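PDB 3OQG: Hpy188I from Helicobacter pylori, which cleaves DNA as a GIY-YIG-family restriction endonuclease, recognising a short pseudopalindromic sequence and probably using a bound metal ion for hydrolysis. Local coordinates for residues N50-L56 with L119-L123; T140-F144 with S153-A158. One frame throughout, in Å; residues are numbered along the deposited sequence. Where two conformers were deposited one is given.

Contact 1 (N50-L56 with L119-L123); sequences NNSLEKL and LQSLL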
loop_
_atom_site.group_PDB
_atom_site.type_symbol
_atom_site.label_atom_id
_atom_site.label_comp_id
_atom_site.label_asym_id
_atom_site.label_seq_id
_atom_site.Cartn_x
_atom_site.Cartn_y
_atom_site.Cartn_z
ATOM N N ASN A 50 -6.807 18.702 -14.958
ATOM C CA ASN A 50 -5.989 19.629 -15.680
ATOM C C ASN A 50 -5.138 18.838 -16.684
ATOM O O ASN A 50 -4.036 18.386 -16.371
ATOM C CB ASN A 50 -5.138 20.444 -14.718
ATOM C CG ASN A 50 -4.388 21.562 -15.422
ATOM O OD1 ASN A 50 -4.078 21.464 -16.629
ATOM N ND2 ASN A 50 -4.034 22.592 -14.670
ATOM N N ASN A 51 -5.688 18.641 -17.877
ATOM C CA ASN A 51 -5.029 17.821 -18.899
ATOM C C ASN A 51 -3.670 18.334 -19.326
ATOM O O ASN A 51 -2.723 17.547 -19.489
ATOM C CB ASN A 51 -5.955 17.603 -20.105
ATOM C CG ASN A 51 -6.779 16.352 -19.960
ATOM O OD1 ASN A 51 -6.272 15.250 -20.208
ATOM N ND2 ASN A 51 -8.035 16.497 -19.512
ATOM N N SER A 52 -3.524 19.645 -19.503
ATOM C CA SER A 52 -2.242 20.179 -19.936
ATOM C C SER A 52 -1.139 19.815 -18.952
ATOM O O SER A 52 -0.013 19.519 -19.363
ATOM C CB SER A 52 -2.296 21.692 -20.103
ATOM O OG SER A 52 -1.039 22.163 -20.567
ATOM N N LEU A 53 -1.459 19.816 -17.664
ATOM C CA LEU A 53 -0.462 19.508 -16.643
ATOM C C LEU A 53 -0.511 18.050 -16.158
ATOM O O LEU A 53 0.245 17.670 -15.268
ATOM C CB LEU A 53 -0.614 20.465 -15.463
ATOM C CG LEU A 53 -0.359 21.944 -15.816
ATOM C CD1 LEU A 53 -0.172 22.682 -14.536
ATOM C CD2 LEU A 53 0.833 22.167 -16.747
ATOM N N GLU A 54 -1.393 17.256 -16.759
ATOM C CA GLU A 54 -1.541 15.811 -16.471
ATOM C C GLU A 54 -1.700 15.563 -14.981
ATOM O O GLU A 54 -0.986 14.760 -14.380
ATOM C CB GLU A 54 -0.382 14.988 -17.037
ATOM C CG GLU A 54 -0.690 13.484 -17.104
ATOM C CD GLU A 54 0.425 12.679 -17.715
ATOM O OE1 GLU A 54 1.535 13.236 -17.952
ATOM O OE2 GLU A 54 0.185 11.486 -17.978
ATOM N N LYS A 55 -2.651 16.274 -14.389
ATOM C CA LYS A 55 -2.861 16.180 -12.959
ATOM C C LYS A 55 -4.269 16.589 -12.620
ATOM O O LYS A 55 -4.956 17.233 -13.422
ATOM C CB LYS A 55 -1.879 17.086 -12.191
ATOM C CG LYS A 55 -2.179 18.553 -12.304
ATOM C CD LYS A 55 -1.142 19.413 -11.596
ATOM C CE LYS A 55 -1.038 19.163 -10.084
ATOM N NZ LYS A 55 -0.057 20.088 -9.397
ATOM N N LEU A 56 -4.653 16.257 -11.396
ATOM C CA LEU A 56 -5.875 16.704 -10.763
ATOM C C LEU A 56 -5.632 17.809 -9.741
ATOM O O LEU A 56 -4.770 17.696 -8.870
ATOM C CB LEU A 56 -6.513 15.551 -10.027
ATOM C CG LEU A 56 -6.789 14.309 -10.874
ATOM C CD1 LEU A 56 -6.999 13.072 -10.000
ATOM C CD2 LEU A 56 -7.957 14.569 -11.787
ATOM N N LEU A 119 -5.937 8.270 -12.716
ATOM C CA LEU A 119 -5.598 9.604 -13.208
ATOM C C LEU A 119 -5.953 9.707 -14.707
ATOM O O LEU A 119 -6.575 10.681 -15.140
ATOM C CB LEU A 119 -4.126 9.887 -13.006
ATOM C CG LEU A 119 -3.673 11.240 -13.564
ATOM C CD1 LEU A 119 -4.335 12.345 -12.776
ATOM C CD2 LEU A 119 -2.145 11.392 -13.527
ATOM N N GLN A 120 -5.563 8.704 -15.486
ATOM C CA GLN A 120 -5.744 8.778 -16.940
ATOM C C GLN A 120 -7.229 8.745 -17.286
ATOM O O GLN A 120 -7.667 9.459 -18.197
ATOM C CB GLN A 120 -4.984 7.692 -17.684
ATOM C CG GLN A 120 -3.466 7.777 -17.537
ATOM C CD GLN A 120 -2.915 9.129 -17.913
ATOM O OE1 GLN A 120 -3.319 9.731 -18.931
ATOM N NE2 GLN A 120 -1.973 9.620 -17.114
ATOM N N SER A 121 -7.996 7.944 -16.551
ATOM C CA SER A 121 -9.452 7.874 -16.782
ATOM C C SER A 121 -10.121 9.197 -16.444
ATOM O O SER A 121 -10.937 9.699 -17.217
ATOM C CB SER A 121 -10.094 6.740 -15.977
ATOM O OG SER A 121 -9.693 5.470 -16.488
ATOM N N LEU A 122 -9.775 9.771 -15.298
ATOM C CA LEU A 122 -10.347 11.062 -14.908
ATOM C C LEU A 122 -9.953 12.197 -15.857
ATOM O O LEU A 122 -10.769 13.070 -16.148
ATOM C CB LEU A 122 -9.986 11.392 -13.454
ATOM C CG LEU A 122 -10.529 10.447 -12.373
ATOM C CD1 LEU A 122 -10.294 10.994 -10.954
ATOM C CD2 LEU A 122 -11.979 10.035 -12.530
ATOM N N LEU A 123 -8.707 12.204 -16.326
ATOM C CA LEU A 123 -8.270 13.205 -17.294
ATOM C C LEU A 123 -9.038 13.080 -18.619
ATOM O O LEU A 123 -9.426 14.081 -19.234
ATOM C CB LEU A 123 -6.740 13.099 -17.533
ATOM C CG LEU A 123 -5.807 13.545 -16.402
ATOM C CD1 LEU A 123 -4.332 13.324 -16.819
ATOM C CD2 LEU A 123 -6.073 14.989 -15.960
HETATM O O HOH W 1 -2.234 11.772 -20.360
#
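The β-hairpin made by strands 42-50 and 55-60 lays its turn and the start of its second strand on helix 113-125. Asn51 to Glu54 form a type I turn, closed by Glu54 N to Asn51 O at 3.1 Å. Glu54 has left-handed backbone angles (52°/52°) and, with Lys55, faces Asn50, which defines a G1 β bulge. Lys55 N to Asn50 O (3.2 Å) and Asn50 N to Lys55 O (2.8 Å) complete the pairing.

Leu123 loses the most surface to the hairpin, 105 Å². Its CD2 packs against the paired backbones, 3.6 Å from Lys55 O and 3.9 Å from Asn50 N, while its CD1 meets the aliphatic part of Glu54 (CG, 3.7 Å). Leu56 follows with 69 Å². Although its CA-CB bond points sideways, its end reaches the helix, with CG 3.7 Å from Leu119 CD1 and CD1 4.0 Å from Leu122 CD1. Leu119, Leu122 and Leu123 thus present one apolar helical face to the hairpin.

Glu54 gives up 60 Å² and adds polar contacts. Its OE2 accepts from Gln120 NE2 (3.0 Å, 145°) and also from Val103 N, while Gln120 NE2 reaches Gly101 O as well, so both side chains tie the hairpin and helix to Gly101 and the N-terminus of helix 103-108. At the first corner of the turn, the Asn51 amide meets the helix backbone almost linearly: ND2 donates to Leu123 O at 2.8 Å with an N-H...O angle of 170°.

Contact 2 (T140-F144 with S153-A158); sequences TYTLF and STSKRA. With nucleotides of chain C.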
loop_
_atom_site.group_PDB
_atom_site.type_symbol
_atom_site.label_atom_id
_atom_site.label_comp_id
_atom_site.label_asym_id
_atom_site.label_seq_id
_atom_site.Cartn_x
_atom_site.Cartn_y
_atom_site.Cartn_z
ATOM N N THR A 140 -7.914 4.157 20.468
ATOM C CA THR A 140 -6.655 4.362 21.166
ATOM C C THR A 140 -5.967 3.008 21.301
ATOM O O THR A 140 -6.626 1.980 21.478
ATOM C CB THR A 140 -6.865 4.979 22.557
ATOM O OG1 THR A 140 -7.606 4.067 23.376
ATOM C CG2 THR A 140 -7.614 6.295 22.450
ATOM N N TYR A 141 -4.644 3.002 21.182
ATOM C CA TYR A 141 -3.869 1.768 21.310
ATOM C C TYR A 141 -2.537 2.041 21.971
ATOM O O TYR A 141 -2.075 3.183 22.010
ATOM C CB TYR A 141 -3.686 1.065 19.960
ATOM C CG TYR A 141 -2.997 1.854 18.862
ATOM C CD1 TYR A 141 -1.624 1.761 18.667
ATOM C CD2 TYR A 141 -3.724 2.652 17.982
ATOM C CE1 TYR A 141 -0.987 2.454 17.631
ATOM C CE2 TYR A 141 -3.090 3.355 16.955
ATOM C CZ TYR A 141 -1.725 3.245 16.788
ATOM O OH TYR A 141 -1.097 3.930 15.783
ATOM N N THR A 142 -1.941 0.978 22.502
ATOM C CA THR A 142 -0.685 1.065 23.231
ATOM C C THR A 142 0.418 0.321 22.495
ATOM O O THR A 142 0.207 -0.779 21.974
ATOM C CB THR A 142 -0.828 0.493 24.649
ATOM O OG1 THR A 142 -1.859 1.209 25.339
ATOM C CG2 THR A 142 0.480 0.623 25.422
ATOM N N LEU A 143 1.588 0.949 22.433
ATOM C CA LEU A 143 2.778 0.337 21.862
ATOM C C LEU A 143 3.954 0.734 22.735
ATOM O O LEU A 143 4.245 1.923 22.884
ATOM C CB LEU A 143 3.025 0.819 20.430
ATOM C CG LEU A 143 2.157 0.266 19.301
ATOM C CD1 LEU A 143 2.461 1.005 18.014
ATOM C CD2 LEU A 143 2.373 -1.239 19.126
ATOM N N PHE A 144 4.616 -0.262 23.319
ATOM C CA PHE A 144 5.802 -0.028 24.132
ATOM C C PHE A 144 5.521 0.995 25.237
ATOM O O PHE A 144 6.320 1.907 25.489
ATOM C CB PHE A 144 6.958 0.400 23.230
ATOM C CG PHE A 144 7.074 -0.436 21.983
ATOM C CD1 PHE A 144 7.359 -1.792 22.072
ATOM C CD2 PHE A 144 6.883 0.125 20.728
ATOM C CE1 PHE A 144 7.464 -2.576 20.933
ATOM C CE2 PHE A 144 6.982 -0.650 19.574
ATOM C CZ PHE A 144 7.274 -2.007 19.679
ATOM N N SER A 153 -2.579 1.611 11.033
ATOM C CA SER A 153 -2.623 0.247 11.598
ATOM C C SER A 153 -1.573 0.164 12.694
ATOM O O SER A 153 -0.586 0.902 12.667
ATOM C CB SER A 153 -2.345 -0.817 10.544
ATOM O OG SER A 153 -1.006 -0.795 10.087
ATOM N N THR A 154 -1.767 -0.729 13.662
ATOM C CA THR A 154 -0.824 -0.810 14.783
ATOM C C THR A 154 0.539 -1.313 14.308
ATOM O O THR A 154 1.573 -0.893 14.837
ATOM C CB THR A 154 -1.356 -1.664 15.971
ATOM O OG1 THR A 154 -1.573 -3.012 15.545
ATOM C CG2 THR A 154 -2.655 -1.073 16.517
ATOM N N SER A 155 0.549 -2.169 13.284
ATOM C CA SER A 155 1.804 -2.664 12.729
ATOM C C SER A 155 2.578 -1.548 12.018
ATOM O O SER A 155 3.799 -1.486 12.144
ATOM C CB SER A 155 1.613 -3.881 11.826
ATOM O OG SER A 155 0.945 -3.588 10.614
ATOM N N LYS A 156 1.875 -0.679 11.286
ATOM C CA LYS A 156 2.532 0.478 10.656
ATOM C C LYS A 156 3.067 1.470 11.684
ATOM O O LYS A 156 4.205 1.934 11.555
ATOM C CB LYS A 156 1.635 1.187 9.641
ATOM C CG LYS A 156 2.411 2.251 8.810
ATOM C CD LYS A 156 1.660 2.712 7.579
ATOM C CE LYS A 156 2.213 4.066 7.087
ATOM N NZ LYS A 156 3.614 3.996 6.638
ATOM N N ARG A 157 2.277 1.808 12.694
ATOM C CA ARG A 157 2.771 2.718 13.728
ATOM C C ARG A 157 3.983 2.112 14.437
ATOM O O ARG A 157 4.968 2.802 14.655
ATOM C CB ARG A 157 1.670 3.088 14.724
ATOM C CG ARG A 157 2.138 3.967 15.889
ATOM C CD ARG A 157 2.797 5.268 15.408
ATOM N NE ARG A 157 1.846 6.134 14.696
ATOM C CZ ARG A 157 2.164 7.018 13.738
ATOM N NH1 ARG A 157 3.423 7.180 13.316
ATOM N NH2 ARG A 157 1.205 7.734 13.159
ATOM N N ALA A 158 3.918 0.820 14.757
ATOM C CA ALA A 158 5.017 0.131 15.430
ATOM C C ALA A 158 6.289 0.196 14.596
ATOM O O ALA A 158 7.365 0.448 15.131
ATOM C CB ALA A 158 4.658 -1.342 15.735
ATOM P P DA C 8 2.988 7.291 4.919
ATOM O OP1 DA C 8 3.579 6.772 6.187
ATOM O OP2 DA C 8 1.946 8.348 4.979
ATOM O "O5'" DA C 8 4.184 7.777 3.996
ATOM C "C5'" DA C 8 5.209 6.860 3.634
ATOM C "C4'" DA C 8 6.107 7.471 2.590
ATOM O "O4'" DA C 8 5.344 7.806 1.419
ATOM C "C3'" DA C 8 6.794 8.766 3.021
ATOM O "O3'" DA C 8 8.156 8.466 3.350
ATOM C "C2'" DA C 8 6.675 9.677 1.806
ATOM C "C1'" DA C 8 6.077 8.786 0.727
ATOM N N9 DA C 8 5.167 9.456 -0.200
ATOM C C8 DA C 8 3.891 9.916 0.027
ATOM N N7 DA C 8 3.333 10.466 -1.029
ATOM C C5 DA C 8 4.309 10.366 -2.011
ATOM C C6 DA C 8 4.341 10.768 -3.356
ATOM N N6 DA C 8 3.316 11.368 -3.976
ATOM N N1 DA C 8 5.472 10.533 -4.053
ATOM C C2 DA C 8 6.498 9.928 -3.431
ATOM N N3 DA C 8 6.583 9.493 -2.179
ATOM C C4 DA C 8 5.442 9.746 -1.512
#
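Strand 140-143 crosses the first turn of helix 154-170 at a signed angle of -45°, their short axes approaching to 9.7 Å; the closest CA pairs are Leu143 with Ala158 (6.8 Å) and Tyr141 with Thr154 (7.6 Å). Ser153 is the N-cap, its OG accepting from Lys156 N at 3.1 Å. Strand alternation turns Tyr141 and Leu143 toward the helix and Thr142 away. Thr154 CG2 sits over one face of the Tyr141 ring in a CH-pi contact, 3.9 Å from the centroid and 18° off the normal. Leu143 CD1 packs against Arg157 CG (3.7 Å) and against Ala158, at N (3.6 Å) and CB (3.9 Å).

The unit is a two-stranded antiparallel hairpin, completed by strand 146-149, leading into the helix that carries Glu159, a Ca(2+) ligand of this GIY-YIG nuclease, though no Ca(2+) is bound to this chain here. Asp150 joins the two polar ends, its OD1 hydrogen-bonded to Tyr141 OH and its OD2 in a salt bridge with Arg157 NE. The second subunit packs nearby: its Tyr37 and Tyr40 meet the Phe144 ring edge-to-face, and its His86 touches Ser155. On the DNA side, Lys156 NZ donates to OP1 of DA8 of chain C at 2.8 Å.

How the contacts relate
The two contacts lie on opposite sides of the chain's centre, 37 Å apart between centres and about 21 Å between nearest atoms, and follow one another along the sequence without touching. Contact 1 joins an edge hairpin of the five-stranded sheet to a helix; it has no partner in the second subunit and lies away from the Ca(2+) ligands Asp28, His86 and Glu159, although its nearest atom is about 6 Å from the DNA. Contact 2, beyond that sheet in sequence, sits at the dimer interface. Glu159 directly follows it, and the Ser153 side chain is about 9 Å from that of His86 and about 10 Å from a bound sodium ion; Ca(2+) is not bound to this chain.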